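Local coordinates for putative transcriptional regulator (PDB 3QI7), which is of unknown function but has a periplasmic-binding-protein-like fold and may bind a small molecule such as a sugar, at residues Ser74-Asn77 with Lys78-Leu82; His161-Thr165 with Asp166-Asp170; Gln324-Gln328 with Glu329-Asp333. All coordinates share one frame; numbering follows the deposited sequence.

Contact 1. Residues Ser74-Asn77 with Lys78-Leu82; sequences SAIN and KIVKL
K78 N bonds to S74 O at 3.0 Å, the first of three firm i to i+4 bonds that carry the helix from residues 74-77 into 78-80. V80 N meets I76 O in the carbonyl plane, and K81 N follows with N77 O at 3.1 Å. I79 N is held less tightly. It divides its N-H between A75 O and I76 O, and both bonds are weak. L82 N then reaches back only three residues, to I79 O, as the backbone passes into a 3-10 segment.

I76 and V80 lie side by side on one face and point the same way. I76 CG2, anti to the backbone N, comes within 4.1 Å of V80 CG2. A103 and K106 of helix 101-110 touch this pair. The CG1 branch of I79 rests on A75 O at 3.6 Å, and I79 itself packs on L104 and V18. K78 leads away from the neighbouring turn, bent at chi2 (149°), and its NZ bonds to V63 O. The helix is the connection of a beta-alpha-beta crossover. It carries the chain from strand 57-63 past strand 13-19 to strand 88-94, as in the Rossmann-like lobes of periplasmic binding proteins.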
ATOM      1  N   SER A  74       9.120   8.403  23.129  1.00 42.67           N
ATOM      2  CA  SER A  74      10.304   8.732  22.362  1.00 40.88           C
ATOM      3  C   SER A  74       9.908   8.961  20.889  1.00 39.39           C
ATOM      4  O   SER A  74      10.429   9.876  20.236  1.00 39.51           O
ATOM      5  CB  SER A  74      11.340   7.618  22.504  1.00 42.75           C
ATOM      6  OG  SER A  74      12.404   7.781  21.588  1.00 48.00           O
ATOM      7  N   ALA A  75       8.975   8.153  20.381  1.00 36.41           N
ATOM      8  CA  ALA A  75       8.527   8.280  18.979  1.00 33.51           C
ATOM      9  C   ALA A  75       7.801   9.607  18.785  1.00 34.08           C
ATOM     10  O   ALA A  75       8.059  10.331  17.826  1.00 33.40           O
ATOM     11  CB  ALA A  75       7.649   7.116  18.580  1.00 32.29           C
ATOM     12  N   ILE A  76       6.920   9.935  19.723  1.00 33.03           N
ATOM     13  CA  ILE A  76       6.180  11.189  19.682  1.00 35.43           C
ATOM     14  C   ILE A  76       7.102  12.404  19.762  1.00 38.15           C
ATOM     15  O   ILE A  76       6.995  13.333  18.946  1.00 37.42           O
ATOM     16  CB  ILE A  76       5.098  11.238  20.804  1.00 37.08           C
ATOM     17  CG1 ILE A  76       3.893  10.364  20.387  1.00 37.72           C
ATOM     18  CG2 ILE A  76       4.650  12.670  21.055  1.00 35.66           C
ATOM     19  CD1 ILE A  76       2.893  10.090  21.499  1.00 35.58           C
ATOM     20  N   ASN A  77       8.014  12.379  20.736  1.00 40.63           N
ATOM     21  CA  ASN A  77       8.971  13.474  20.905  0.50 41.50           C
ATOM     22  C   ASN A  77       9.800  13.705  19.631  1.00 40.71           C
ATOM     23  O   ASN A  77       9.989  14.856  19.229  1.00 39.93           O
ATOM     24  CB  ASN A  77       9.870  13.240  22.129  0.50 43.11           C
ATOM     25  CG  ASN A  77       9.093  13.268  23.437  0.50 43.68           C
ATOM     26  OD1 ASN A  77       9.602  12.858  24.483  0.50 43.09           O
ATOM     27  ND2 ASN A  77       7.848  13.735  23.381  0.50 42.65           N
ATOM     28  N   LYS A  78      10.248  12.619  18.999  1.00 38.31           N
ATOM     29  CA  LYS A  78      11.037  12.656  17.763  1.00 39.89           C
ATOM     30  C   LYS A  78      10.316  13.472  16.676  1.00 38.55           C
ATOM     31  O   LYS A  78      10.933  14.245  15.943  1.00 40.33           O
ATOM     32  CB  LYS A  78      11.294  11.209  17.270  1.00 38.86           C
ATOM     33  CG  LYS A  78      12.451  11.041  16.282  1.00 43.60           C
ATOM     34  CD  LYS A  78      13.162   9.673  16.390  1.00 38.34           C
ATOM     35  CE  LYS A  78      14.520   9.765  15.650  1.00 44.67           C
ATOM     36  NZ  LYS A  78      15.231   8.474  15.292  1.00 42.13           N
ATOM     37  N   ILE A  79       9.004  13.326  16.595  1.00 34.36           N
ATOM     38  CA  ILE A  79       8.242  14.081  15.602  1.00 35.46           C
ATOM     39  C   ILE A  79       8.055  15.541  16.032  1.00 35.39           C
ATOM     40  O   ILE A  79       8.166  16.454  15.208  1.00 35.04           O
ATOM     41  CB  ILE A  79       6.858  13.405  15.305  1.00 33.74           C
ATOM     42  CG1 ILE A  79       7.046  11.989  14.737  1.00 32.31           C
ATOM     43  CG2 ILE A  79       5.990  14.272  14.338  1.00 32.35           C
ATOM     44  CD1 ILE A  79       5.718  11.202  14.630  1.00 33.23           C
ATOM     45  N   VAL A  80       7.755  15.765  17.316  1.00 37.32           N
ATOM     46  CA  VAL A  80       7.368  17.098  17.776  1.00 39.07           C
ATOM     47  C   VAL A  80       8.533  18.100  17.677  1.00 40.98           C
ATOM     48  O   VAL A  80       8.317  19.293  17.426  1.00 37.69           O
ATOM     49  CB  VAL A  80       6.799  17.057  19.217  1.00 41.27           C
ATOM     50  CG1 VAL A  80       6.612  18.467  19.763  1.00 45.70           C
ATOM     51  CG2 VAL A  80       5.491  16.274  19.241  1.00 38.97           C
ATOM     52  N   LYS A  81       9.756  17.602  17.855  1.00 40.63           N
ATOM     53  CA  LYS A  81      10.964  18.406  17.653  1.00 43.24           C
ATOM     54  C   LYS A  81      11.100  19.013  16.254  1.00 40.92           C
ATOM     55  O   LYS A  81      11.785  20.024  16.089  1.00 41.30           O
ATOM     56  CB  LYS A  81      12.222  17.580  17.936  1.00 45.24           C
ATOM     57  CG  LYS A  81      12.434  17.135  19.412  1.00 52.90           C
ATOM     58  CD  LYS A  81      12.437  18.276  20.424  1.00 59.60           C
ATOM     59  CE  LYS A  81      13.096  17.847  21.731  1.00 62.12           C
ATOM     60  NZ  LYS A  81      14.541  18.230  21.791  1.00 65.65           N
ATOM     61  N   LEU A  82      10.449  18.417  15.253  1.00 39.45           N
ATOM     62  CA  LEU A  82      10.510  18.930  13.869  1.00 37.92           C
ATOM     63  C   LEU A  82       9.969  20.355  13.794  1.00 39.52           C
ATOM     64  O   LEU A  82      10.342  21.137  12.917  1.00 39.96           O
ATOM     65  CB  LEU A  82       9.742  18.014  12.903  1.00 37.28           C
ATOM     66  CG  LEU A  82      10.212  16.548  12.776  1.00 36.98           C
ATOM     67  CD1 LEU A  82       9.199  15.693  12.039  1.00 34.27           C
ATOM     68  CD2 LEU A  82      11.562  16.485  12.094  1.00 33.98           C
TER

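Contact 2. Residues His161-Thr165 with Asp166-Asp170; sequences HYAST and DDLKD
S164 and D167 bond to each other twice, as in a capping box, here leading into a 3-10 segment. The pair sits where strand 159-164, the middle strand of a three-stranded parallel sheet, gives way to the turn before helix 171-186. S164 OG accepts the backbone N-H of D167 at 2.9 Å, with an angle of 165°. In return, S164 N donates to D167 OD2, also at 2.9 Å. The carboxylate oxygen is met on its anti side, and the N-H comes 28° out of the carboxylate plane. The hydroxyl of S164 can serve because chi1 is 78°, which sets OG between the backbone N and the carbonyl carbon, facing the turn.

S164 O is used as well. It accepts L168 N at 3.1 Å, an i to i+4 bond that closes the turn. Thus the N, O and OG of S164 all have partners within the turn. N198, from the loop after strand 191-196, adds to this. Its OD1 accepts D166 N and makes a weak hydrogen bond with S164 OG. The backbone of D167 is satisfied too, since its O accepts D170 N. D170 OD1 caps I173 N at the start of the next helix.

A small apolar contact accompanies the polar one. A163 CB touches L168 CD2 at 4.0 Å, and L168 goes on to pack on L177 of helix 171-186.

D166 OD1 and K169 NZ form a long salt bridge, doubtful because K169 is modelled in two conformers. One water links the two segments there. It donates to D166 OD1 at 2.7 Å and is hydrogen-bonded to T165 OG1 at 2.8 Å.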
ATOM      1  N   HIS A 161     -11.226 -18.014  -0.839  1.00 20.58           N
ATOM      2  CA  HIS A 161     -10.617 -17.137   0.175  1.00 18.80           C
ATOM      3  C   HIS A 161     -10.051 -17.951   1.330  1.00 23.76           C
ATOM      4  O   HIS A 161     -10.790 -18.751   1.931  1.00 24.86           O
ATOM      5  CB  HIS A 161     -11.700 -16.207   0.725  1.00 22.40           C
ATOM      6  CG  HIS A 161     -11.196 -15.170   1.682  1.00 21.01           C
ATOM      7  ND1 HIS A 161     -10.939 -15.444   3.018  1.00 22.02           N
ATOM      8  CD2 HIS A 161     -10.959 -13.848   1.513  1.00 21.38           C
ATOM      9  CE1 HIS A 161     -10.538 -14.330   3.612  1.00 23.21           C
ATOM     10  NE2 HIS A 161     -10.536 -13.350   2.721  1.00 26.20           N
ATOM     11  N   TYR A 162      -8.745 -17.783   1.593  1.00 22.52           N
ATOM     12  CA  TYR A 162      -8.011 -18.540   2.622  1.00 23.36           C
ATOM     13  C   TYR A 162      -7.512 -17.570   3.710  1.00 23.15           C
ATOM     14  O   TYR A 162      -6.856 -16.584   3.411  1.00 24.23           O
ATOM     15  CB  TYR A 162      -6.793 -19.261   2.004  1.00 23.02           C
ATOM     16  CG  TYR A 162      -7.108 -20.436   1.127  1.00 21.64           C
ATOM     17  CD1 TYR A 162      -7.559 -21.612   1.665  1.00 20.52           C
ATOM     18  CD2 TYR A 162      -6.904 -20.380  -0.255  1.00 21.79           C
ATOM     19  CE1 TYR A 162      -7.855 -22.695   0.858  1.00 28.79           C
ATOM     20  CE2 TYR A 162      -7.184 -21.449  -1.063  1.00 31.98           C
ATOM     21  CZ  TYR A 162      -7.660 -22.622  -0.501  1.00 28.07           C
ATOM     22  OH  TYR A 162      -7.935 -23.694  -1.316  1.00 32.49           O
ATOM     23  N   ALA A 163      -7.794 -17.911   4.974  1.00 26.14           N
ATOM     24  CA  ALA A 163      -7.460 -17.117   6.163  1.00 24.44           C
ATOM     25  C   ALA A 163      -7.737 -17.990   7.376  1.00 23.85           C
ATOM     26  O   ALA A 163      -8.685 -18.779   7.357  1.00 26.82           O
ATOM     27  CB  ALA A 163      -8.363 -15.885   6.258  1.00 22.82           C
ATOM     28  N   SER A 164      -6.927 -17.847   8.422  1.00 26.85           N
ATOM     29  CA  SER A 164      -7.159 -18.541   9.698  1.00 29.37           C
ATOM     30  C   SER A 164      -8.251 -17.822  10.505  1.00 29.97           C
ATOM     31  O   SER A 164      -8.521 -16.662  10.263  1.00 29.84           O
ATOM     32  CB  SER A 164      -5.872 -18.581  10.524  1.00 31.84           C
ATOM     33  OG  SER A 164      -5.612 -17.333  11.157  1.00 29.47           O
ATOM     34  N   THR A 165      -8.830 -18.479  11.511  1.00 31.91           N
ATOM     35  CA  THR A 165      -9.847 -17.794  12.319  1.00 33.97           C
ATOM     36  C   THR A 165      -9.226 -16.668  13.165  1.00 35.61           C
ATOM     37  O   THR A 165      -9.891 -15.646  13.407  1.00 34.58           O
ATOM     38  CB  THR A 165     -10.697 -18.775  13.126  1.00 37.48           C
ATOM     39  OG1 THR A 165      -9.878 -19.599  13.941  1.00 34.83           O
ATOM     40  CG2 THR A 165     -11.493 -19.670  12.183  1.00 41.44           C
ATOM     41  N   ASP A 166      -7.940 -16.808  13.535  1.00 31.44           N
ATOM     42  CA  ASP A 166      -7.191 -15.695  14.125  1.00 32.15           C
ATOM     43  C   ASP A 166      -7.024 -14.516  13.168  1.00 32.84           C
ATOM     44  O   ASP A 166      -7.187 -13.360  13.590  1.00 32.40           O
ATOM     45  CB  ASP A 166      -5.823 -16.120  14.629  1.00 32.15           C
ATOM     46  CG  ASP A 166      -5.883 -16.941  15.938  1.00 34.66           C
ATOM     47  OD1 ASP A 166      -6.939 -17.052  16.579  1.00 36.54           O
ATOM     48  OD2 ASP A 166      -4.847 -17.467  16.331  1.00 38.89           O
ATOM     49  N   ASP A 167      -6.694 -14.795  11.899  1.00 30.03           N
ATOM     50  CA  ASP A 167      -6.652 -13.740  10.859  1.00 30.68           C
ATOM     51  C   ASP A 167      -7.961 -12.951  10.776  1.00 28.05           C
ATOM     52  O   ASP A 167      -7.939 -11.733  10.599  1.00 27.25           O
ATOM     53  CB  ASP A 167      -6.366 -14.293   9.442  1.00 27.53           C
ATOM     54  CG  ASP A 167      -4.973 -14.871   9.280  1.00 33.37           C
ATOM     55  OD1 ASP A 167      -3.978 -14.327   9.842  1.00 36.94           O
ATOM     56  OD2 ASP A 167      -4.863 -15.872   8.530  1.00 29.28           O
ATOM     57  N   LEU A 168      -9.085 -13.651  10.866  1.00 28.99           N
ATOM     58  CA  LEU A 168     -10.398 -13.010  10.823  1.00 32.66           C
ATOM     59  C   LEU A 168     -10.714 -12.066  12.013  1.00 36.50           C
ATOM     60  O   LEU A 168     -11.743 -11.371  11.974  1.00 34.47           O
ATOM     61  CB  LEU A 168     -11.507 -14.063  10.653  1.00 34.15           C
ATOM     62  CG  LEU A 168     -11.468 -14.937   9.376  1.00 37.28           C
ATOM     63  CD1 LEU A 168     -12.681 -15.848   9.312  1.00 41.98           C
ATOM     64  CD2 LEU A 168     -11.411 -14.094   8.116  1.00 35.31           C
ATOM     65  N   LYS A 169      -9.863 -12.049  13.055  1.00 37.82           N
ATOM     66  CA  LYS A 169      -9.983 -11.108  14.183  0.50 37.62           C
ATOM     67  C   LYS A 169      -9.519  -9.719  13.773  1.00 37.75           C
ATOM     68  O   LYS A 169      -9.902  -8.719  14.380  1.00 36.63           O
ATOM     69  CB  LYS A 169      -9.126 -11.557  15.382  0.50 38.99           C
ATOM     70  CG  LYS A 169      -9.467 -12.929  15.965  0.50 38.34           C
ATOM     71  CD  LYS A 169      -8.671 -13.228  17.262  0.50 42.23           C
ATOM     72  CE  LYS A 169      -7.151 -13.120  17.059  0.50 39.02           C
ATOM     73  NZ  LYS A 169      -6.373 -13.807  18.128  0.50 39.79           N
ATOM     74  N   ASP A 170      -8.653  -9.660  12.763  1.00 34.83           N
ATOM     75  CA  ASP A 170      -8.175  -8.375  12.239  1.00 34.25           C
ATOM     76  C   ASP A 170      -9.317  -7.676  11.491  1.00 34.25           C
ATOM     77  O   ASP A 170      -9.856  -8.244  10.544  1.00 31.56           O
ATOM     78  CB  ASP A 170      -6.969  -8.591  11.317  1.00 31.95           C
ATOM     79  CG  ASP A 170      -6.533  -7.321  10.602  1.00 39.80           C
ATOM     80  OD1 ASP A 170      -7.294  -6.810   9.756  1.00 38.01           O
ATOM     81  OD2 ASP A 170      -5.419  -6.829  10.875  1.00 47.44           O
TER
HETATM   82  O   HOH W   1      -9.420 -17.896  16.165  1.00 44.48           O

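Contact 3. Residues Gln324-Gln328 with Glu329-Asp333; sequences QDLTQ and EDVCD
T327 stands at an N-cap but its hydroxyl makes no capping bond. OG1 donates instead to E329 OE1 across 2.6 Å. The place is the start of the single-turn helix 328-331, just after a Schellman motif at D325 ends helix 306-324. The bond to E329 meets the carboxylate on its syn side, 33° out of plane. E329 reaches it by bending at chi2 (91°), which brings the carboxylate back beside the start of its own helix.

D330 supplies the other half of what would be a capping box. Its OD2 accepts T327 N at 2.9 Å in a nearly straight bond. The carboxylate is approached on its anti side and close to its plane. D330 N returns to T327 O, but from above the carbonyl plane and not on a lone pair. The N and O of T327 are both occupied by D330, while its hydroxyl goes to E329. Two carboxylates therefore lie at the start of the helix, and each takes a hydrogen from T327, that of D330 from the backbone N-H and that of E329 from the hydroxyl.

L326 and V331 tie the two segments on the inner side. L326 CD1 comes to 3.8 Å from V331 CG1, and both side chains pack on M321 and Y336 of the neighbouring helices 306-324 and 334-345.

Q328 O ends the turn. It takes C332 N at 3.0 Å and, more weakly, V331 N. C332 is the centre of an inverse gamma turn that leads out of the helix, and its CB lies 3.2 Å from Q328 O.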
ATOM      1  N   GLN A 324       2.998  26.016  -4.098  1.00 33.88           N
ATOM      2  CA  GLN A 324       1.847  26.746  -4.629  1.00 34.24           C
ATOM      3  C   GLN A 324       0.965  27.381  -3.527  1.00 35.56           C
ATOM      4  O   GLN A 324      -0.063  27.977  -3.834  1.00 35.16           O
ATOM      5  CB  GLN A 324       0.997  25.818  -5.508  1.00 34.29           C
ATOM      6  CG  GLN A 324       1.725  25.176  -6.690  1.00 39.71           C
ATOM      7  CD  GLN A 324       2.150  26.178  -7.751  1.00 48.93           C
ATOM      8  OE1 GLN A 324       1.647  27.292  -7.807  1.00 46.82           O
ATOM      9  NE2 GLN A 324       3.079  25.778  -8.601  1.00 51.90           N
ATOM     10  N   ASP A 325       1.364  27.254  -2.259  1.00 34.97           N
ATOM     11  CA  ASP A 325       0.554  27.767  -1.152  1.00 38.14           C
ATOM     12  C   ASP A 325      -0.890  27.215  -1.178  1.00 36.37           C
ATOM     13  O   ASP A 325      -1.861  27.975  -1.159  1.00 34.59           O
ATOM     14  CB  ASP A 325       0.554  29.317  -1.193  1.00 41.40           C
ATOM     15  CG  ASP A 325      -0.100  29.944   0.026  1.00 44.52           C
ATOM     16  OD1 ASP A 325      -0.110  29.330   1.126  1.00 47.44           O
ATOM     17  OD2 ASP A 325      -0.599  31.066  -0.137  1.00 45.23           O
ATOM     18  N   LEU A 326      -1.018  25.896  -1.243  1.00 34.03           N
ATOM     19  CA  LEU A 326      -2.323  25.225  -1.228  1.00 32.53           C
ATOM     20  C   LEU A 326      -2.605  24.659   0.148  1.00 34.24           C
ATOM     21  O   LEU A 326      -1.682  24.341   0.894  1.00 32.87           O
ATOM     22  CB  LEU A 326      -2.332  24.064  -2.211  1.00 32.37           C
ATOM     23  CG  LEU A 326      -1.869  24.367  -3.628  1.00 29.74           C
ATOM     24  CD1 LEU A 326      -1.701  23.073  -4.382  1.00 30.77           C
ATOM     25  CD2 LEU A 326      -2.832  25.350  -4.324  1.00 32.63           C
ATOM     26  N   THR A 327      -3.889  24.508   0.463  1.00 34.76           N
ATOM     27  CA  THR A 327      -4.319  23.893   1.708  1.00 35.31           C
ATOM     28  C   THR A 327      -5.177  22.648   1.374  1.00 32.35           C
ATOM     29  O   THR A 327      -5.407  22.319   0.189  1.00 28.51           O
ATOM     30  CB  THR A 327      -5.125  24.913   2.572  1.00 38.79           C
ATOM     31  OG1 THR A 327      -6.288  25.316   1.844  1.00 39.62           O
ATOM     32  CG2 THR A 327      -4.271  26.159   2.939  1.00 40.65           C
ATOM     33  N   GLN A 328      -5.635  21.956   2.416  1.00 31.13           N
ATOM     34  CA  GLN A 328      -6.386  20.686   2.250  1.00 28.83           C
ATOM     35  C   GLN A 328      -7.588  20.840   1.297  1.00 27.26           C
ATOM     36  O   GLN A 328      -7.911  19.923   0.563  1.00 24.33           O
ATOM     37  CB  GLN A 328      -6.865  20.161   3.609  1.00 27.72           C
ATOM     38  CG  GLN A 328      -7.831  21.145   4.350  1.00 29.79           C
ATOM     39  CD  GLN A 328      -8.072  20.824   5.809  1.00 34.78           C
ATOM     40  OE1 GLN A 328      -7.811  19.726   6.273  1.00 44.06           O
ATOM     41  NE2 GLN A 328      -8.593  21.800   6.545  1.00 44.55           N
ATOM     42  N   GLU A 329      -8.245  22.005   1.320  1.00 29.71           N
ATOM     43  CA  GLU A 329      -9.424  22.229   0.492  1.00 31.90           C
ATOM     44  C   GLU A 329      -9.071  22.186  -0.977  1.00 33.50           C
ATOM     45  O   GLU A 329      -9.883  21.746  -1.775  1.00 33.15           O
ATOM     46  CB  GLU A 329     -10.106  23.584   0.762  1.00 36.22           C
ATOM     47  CG  GLU A 329     -10.641  23.774   2.164  1.00 42.87           C
ATOM     48  CD  GLU A 329      -9.616  24.426   3.094  1.00 54.44           C
ATOM     49  OE1 GLU A 329      -8.395  24.281   2.843  1.00 34.26           O
ATOM     50  OE2 GLU A 329     -10.040  25.070   4.080  1.00 57.76           O
ATOM     51  N   ASP A 330      -7.869  22.646  -1.328  1.00 31.88           N
ATOM     52  CA  ASP A 330      -7.439  22.728  -2.736  1.00 31.63           C
ATOM     53  C   ASP A 330      -7.103  21.376  -3.346  1.00 29.29           C
ATOM     54  O   ASP A 330      -7.296  21.176  -4.555  1.00 29.80           O
ATOM     55  CB  ASP A 330      -6.200  23.596  -2.872  1.00 30.87           C
ATOM     56  CG  ASP A 330      -6.430  25.020  -2.465  1.00 31.88           C
ATOM     57  OD1 ASP A 330      -7.381  25.630  -2.983  1.00 37.26           O
ATOM     58  OD2 ASP A 330      -5.648  25.528  -1.642  1.00 33.05           O
ATOM     59  N   VAL A 331      -6.612  20.450  -2.528  1.00 27.52           N
ATOM     60  CA  VAL A 331      -6.091  19.181  -3.057  1.00 26.22           C
ATOM     61  C   VAL A 331      -6.953  17.946  -2.736  1.00 24.61           C
ATOM     62  O   VAL A 331      -6.876  16.964  -3.452  1.00 25.06           O
ATOM     63  CB  VAL A 331      -4.593  18.930  -2.646  1.00 24.88           C
ATOM     64  CG1 VAL A 331      -3.705  20.138  -3.038  1.00 25.19           C
ATOM     65  CG2 VAL A 331      -4.438  18.600  -1.166  1.00 25.72           C
ATOM     66  N   CYS A 332      -7.775  18.005  -1.690  1.00 25.17           N
ATOM     67  CA  CYS A 332      -8.529  16.838  -1.253  1.00 24.74           C
ATOM     68  C   CYS A 332      -9.841  16.742  -2.041  1.00 26.48           C
ATOM     69  O   CYS A 332     -10.908  17.159  -1.572  1.00 24.83           O
ATOM     70  CB  CYS A 332      -8.766  16.852   0.249  1.00 26.09           C
ATOM     71  SG  CYS A 332      -7.266  16.667   1.216  1.00 26.44           S
ATOM     72  N   ASP A 333      -9.714  16.203  -3.256  1.00 24.47           N
ATOM     73  CA  ASP A 333     -10.813  16.050  -4.212  1.00 24.50           C
ATOM     74  C   ASP A 333     -10.415  14.910  -5.154  1.00 23.71           C
ATOM     75  O   ASP A 333      -9.299  14.909  -5.655  1.00 22.00           O
ATOM     76  CB  ASP A 333     -10.977  17.348  -4.989  1.00 25.83           C
ATOM     77  CG  ASP A 333     -11.803  17.189  -6.274  1.00 33.34           C
ATOM     78  OD1 ASP A 333     -13.037  17.123  -6.190  1.00 33.52           O
ATOM     79  OD2 ASP A 333     -11.214  17.150  -7.376  1.00 30.65           O
TER

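The three contacts follow in series along the chain; none nests in or crosses another. Each joins segments with no residue between them, so each is local and closes no long loop. Contact 1 belongs to a helix packed on the large mixed sheet, between strands 57-63 and 88-94. Contact 2 comes next, at the exit of the central strand of the smaller parallel sheet. Contact 3 returns to the large sheet's side, where V331 and C332 touch V134 of strand 134-137. Nearest atoms are about 17 Å apart between contacts 1 and 3, and about 25 Å between contacts 2 and 3, which lie on opposite sides of the chain's centre.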